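Local coordinates for protein putative sortase (Streptococcus pneumoniae, PDB 2W1J) that probably acts as a class C sortase, a transpeptidase that covalently links pilin subunits during assembly of the pneumococcal pilus fibre, at residues 69-74 with 124-130. Sequence-based numbering, arbitrary orientation.
Sequences VEIPVI and FTDLTKL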
ATOM      1  N   VAL A  69      -4.756  -5.109   0.536  1.00  5.22           N
ATOM      2  CA  VAL A  69      -3.511  -5.858   0.527  1.00  5.63           C
ATOM      3  C   VAL A  69      -3.714  -7.155   1.289  1.00  5.31           C
ATOM      4  O   VAL A  69      -4.106  -7.154   2.467  1.00  5.89           O
ATOM      5  CB  VAL A  69      -2.335  -5.030   1.121  1.00  6.34           C
ATOM      6  CG1 VAL A  69      -2.637  -4.533   2.531  1.00  8.96           C
ATOM      7  CG2 VAL A  69      -1.030  -5.809   1.044  1.00  8.78           C
ATOM      8  N   GLU A  70      -3.459  -8.261   0.603  1.00  4.82           N
ATOM      9  CA  GLU A  70      -3.719  -9.599   1.114  1.00  5.07           C
ATOM     10  C   GLU A  70      -2.383 -10.318   1.299  1.00  4.39           C
ATOM     11  O   GLU A  70      -1.590 -10.421   0.351  1.00  4.55           O
ATOM     12  CB  GLU A  70      -4.594 -10.352   0.105  1.00  5.11           C
ATOM     13  CG  GLU A  70      -4.985 -11.748   0.562  1.00  6.86           C
ATOM     14  CD  GLU A  70      -5.617 -12.583  -0.537  1.00  9.15           C
ATOM     15  OE1 GLU A  70      -5.682 -12.124  -1.699  1.00  8.11           O
ATOM     16  OE2 GLU A  70      -6.040 -13.717  -0.224  1.00 12.28           O
ATOM     17  N   ILE A  71      -2.134 -10.811   2.509  1.00  4.55           N
ATOM     18  CA  ILE A  71      -0.884 -11.506   2.787  1.00  4.39           C
ATOM     19  C   ILE A  71      -1.258 -12.840   3.431  1.00  4.77           C
ATOM     20  O   ILE A  71      -1.349 -12.964   4.657  1.00  4.22           O
ATOM     21  CB  ILE A  71       0.043 -10.704   3.721  1.00  4.17           C
ATOM     22  CG1 ILE A  71       0.048  -9.206   3.371  1.00  4.52           C
ATOM     23  CG2 ILE A  71       1.445 -11.313   3.707  1.00  4.60           C
ATOM     24  CD1 ILE A  71       0.784  -8.343   4.385  1.00  6.81           C
ATOM     25  N   PRO A  72      -1.545 -13.845   2.596  1.00  5.19           N
ATOM     26  CA  PRO A  72      -2.145 -15.077   3.109  1.00  5.70           C
ATOM     27  C   PRO A  72      -1.331 -15.762   4.208  1.00  5.37           C
ATOM     28  O   PRO A  72      -1.907 -16.305   5.151  1.00  5.36           O
ATOM     29  CB  PRO A  72      -2.238 -15.954   1.855  1.00  6.44           C
ATOM     30  CG  PRO A  72      -2.417 -14.978   0.748  1.00  7.16           C
ATOM     31  CD  PRO A  72      -1.545 -13.809   1.124  1.00  6.30           C
ATOM     32  N   VAL A  73      -0.009 -15.734   4.123  1.00  5.23           N
ATOM     33  CA  VAL A  73       0.797 -16.531   5.037  1.00  6.49           C
ATOM     34  C   VAL A  73       0.686 -16.024   6.483  1.00  6.15           C
ATOM     35  O   VAL A  73       0.910 -16.784   7.421  1.00  7.20           O
ATOM     36  CB  VAL A  73       2.264 -16.628   4.541  1.00  6.95           C
ATOM     37  CG1 VAL A  73       2.973 -15.284   4.633  1.00  8.66           C
ATOM     38  CG2 VAL A  73       3.026 -17.718   5.268  1.00  9.54           C
ATOM     39  N   ILE A  74       0.333 -14.750   6.671  1.00  5.31           N
ATOM     40  CA  ILE A  74       0.082 -14.211   8.012  1.00  5.67           C
ATOM     41  C   ILE A  74      -1.376 -13.781   8.203  1.00  5.22           C
ATOM     42  O   ILE A  74      -1.703 -13.028   9.124  1.00  5.47           O
ATOM     43  CB  ILE A  74       1.029 -13.043   8.362  1.00  5.06           C
ATOM     44  CG1 ILE A  74       0.989 -11.952   7.287  1.00  5.87           C
ATOM     45  CG2 ILE A  74       2.452 -13.565   8.566  1.00  7.42           C
ATOM     46  CD1 ILE A  74       1.724 -10.677   7.698  1.00  7.21           C
ATOM     47  N   PHE A 124      -0.399  -4.594  10.652  1.00  7.10           N
ATOM     48  CA  PHE A 124       0.850  -5.172  10.111  1.00  7.24           C
ATOM     49  C   PHE A 124       1.778  -5.735  11.210  1.00  8.07           C
ATOM     50  O   PHE A 124       2.977  -5.911  11.003  1.00 10.04           O
ATOM     51  CB  PHE A 124       1.630  -4.143   9.279  1.00  7.49           C
ATOM     52  CG  PHE A 124       1.181  -4.003   7.834  1.00  6.38           C
ATOM     53  CD1 PHE A 124       0.176  -4.783   7.267  1.00  6.69           C
ATOM     54  CD2 PHE A 124       1.816  -3.064   7.032  1.00  6.68           C
ATOM     55  CE1 PHE A 124      -0.184  -4.604   5.927  1.00  7.55           C
ATOM     56  CE2 PHE A 124       1.471  -2.883   5.706  1.00  7.11           C
ATOM     57  CZ  PHE A 124       0.478  -3.652   5.141  1.00  7.29           C
ATOM     58  N   THR A 125       1.233  -6.027  12.387  1.00  8.14           N
ATOM     59  CA  THR A 125       2.068  -6.532  13.481  1.00  8.93           C
ATOM     60  C   THR A 125       2.917  -7.734  13.073  1.00  9.11           C
ATOM     61  O   THR A 125       4.080  -7.846  13.484  1.00 10.41           O
ATOM     62  CB  THR A 125       1.220  -6.889  14.709  1.00  8.71           C
ATOM     63  OG1 THR A 125       0.660  -5.684  15.230  1.00  8.95           O
ATOM     64  CG2 THR A 125       2.073  -7.567  15.793  1.00 11.00           C
ATOM     65  N   ASP A 126       2.340  -8.643  12.293  1.00  9.12           N
ATOM     66  CA  ASP A 126       3.052  -9.869  11.931  1.00  9.12           C
ATOM     67  C   ASP A 126       3.951  -9.728  10.695  1.00  9.28           C
ATOM     68  O   ASP A 126       4.458 -10.717  10.171  1.00  8.42           O
ATOM     69  CB  ASP A 126       2.074 -11.036  11.751  1.00  9.24           C
ATOM     70  CG  ASP A 126       1.524 -11.554  13.072  1.00 12.16           C
ATOM     71  OD1 ASP A 126       2.170 -11.371  14.134  1.00 12.58           O
ATOM     72  OD2 ASP A 126       0.428 -12.149  13.044  1.00 13.65           O
ATOM     73  N   LEU A 127       4.180  -8.498  10.243  1.00  8.95           N
ATOM     74  CA  LEU A 127       5.097  -8.294   9.121  1.00  9.35           C
ATOM     75  C   LEU A 127       6.484  -8.857   9.420  1.00  8.89           C
ATOM     76  O   LEU A 127       7.194  -9.275   8.502  1.00  8.74           O
ATOM     77  CB  LEU A 127       5.214  -6.809   8.781  1.00 10.65           C
ATOM     78  CG  LEU A 127       5.022  -6.416   7.320  1.00 12.84           C
ATOM     79  CD1 LEU A 127       3.710  -6.921   6.709  1.00 12.85           C
ATOM     80  CD2 LEU A 127       5.139  -4.902   7.165  1.00 13.30           C
ATOM     81  N   THR A 128       6.861  -8.891  10.700  1.00  8.52           N
ATOM     82  CA  THR A 128       8.165  -9.425  11.092  1.00  9.52           C
ATOM     83  C   THR A 128       8.289 -10.922  10.826  1.00  8.25           C
ATOM     84  O   THR A 128       9.398 -11.466  10.875  1.00  9.65           O
ATOM     85  CB  THR A 128       8.461  -9.192  12.589  1.00  9.99           C
ATOM     86  OG1 THR A 128       7.377  -9.711  13.372  1.00 11.73           O
ATOM     87  CG2 THR A 128       8.642  -7.701  12.868  1.00 12.26           C
ATOM     88  N   LYS A 129       7.165 -11.593  10.606  1.00  8.08           N
ATOM     89  CA  LYS A 129       7.177 -13.022  10.306  1.00  7.68           C
ATOM     90  C   LYS A 129       7.458 -13.309   8.836  1.00  7.65           C
ATOM     91  O   LYS A 129       7.769 -14.444   8.474  1.00  8.25           O
ATOM     92  CB  LYS A 129       5.846 -13.683  10.682  1.00  7.85           C
ATOM     93  CG  LYS A 129       5.559 -13.689  12.179  1.00  9.85           C
ATOM     94  CD  LYS A 129       4.229 -14.355  12.531  1.00 12.04           C
ATOM     95  CE  LYS A 129       4.220 -15.839  12.214  1.00 14.27           C
ATOM     96  NZ  LYS A 129       2.926 -16.460  12.633  1.00 16.03           N
ATOM     97  N   LEU A 130       7.311 -12.304   7.975  1.00  7.30           N
ATOM     98  CA  LEU A 130       7.464 -12.519   6.546  1.00  7.17           C
ATOM     99  C   LEU A 130       8.905 -12.802   6.171  1.00  7.31           C
ATOM    100  O   LEU A 130       9.842 -12.197   6.705  1.00  8.50           O
ATOM    101  CB  LEU A 130       6.951 -11.313   5.762  1.00  7.67           C
ATOM    102  CG  LEU A 130       5.452 -11.079   5.885  1.00  8.90           C
ATOM    103  CD1 LEU A 130       5.076  -9.861   5.056  1.00  9.09           C
ATOM    104  CD2 LEU A 130       4.657 -12.322   5.475  1.00  9.55           C
TER
HETATM  105  O   HOH W   1      -1.293 -11.309  11.155  1.00  6.27           O
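Ile74 O and Asp126 OD2 are joined through one water, which donates a hydrogen bond to each; its oxygen lies 2.7 Å from Asp126 OD2. A carboxylate suits this partly exposed place, its two oxygens taking separate partners: OD2 the water, OD1 a glycerol probably left from crystallisation. No direct hydrogen bond crosses between 69-74 and 124-130, and apart from the water the contact is mainly van der Waals packing of aliphatic groups. Ile74 contributes the largest share: with chi1 at 53°, its CG1 branch sits between the backbone N and carbonyl carbon and sends CD1 over the turn, 3.7 Å from Asp126 O, while CG2 lies 4.0 Å from Lys129 CB. Lysine suits this exposed place because its aliphatic root packs while the charged end need not be buried. Leu130 CD2 fits among three branched neighbours, 3.5 Å from Val73 CG1 and 3.8 Å from Ile71 CG2, with Ile74 CG2 as the third. Beta-branched Ile71 has a second arm, whose CD1 meets Leu127 CD1 at 4.0 Å; that leucine methyl also covers one face of the Phe124 ring, off-centre. Val69 CG1 reaches the ring's edge, 4.2 Å from Phe124 CZ. Leu174 of strand 170-178 touches Ile71, Phe124 and Leu127, extending this core. Thus the loop containing 3-10 segment 127-129 packs on the end of strand 65-71 and the 3-10 turn after it, within the sortase-family beta-barrel.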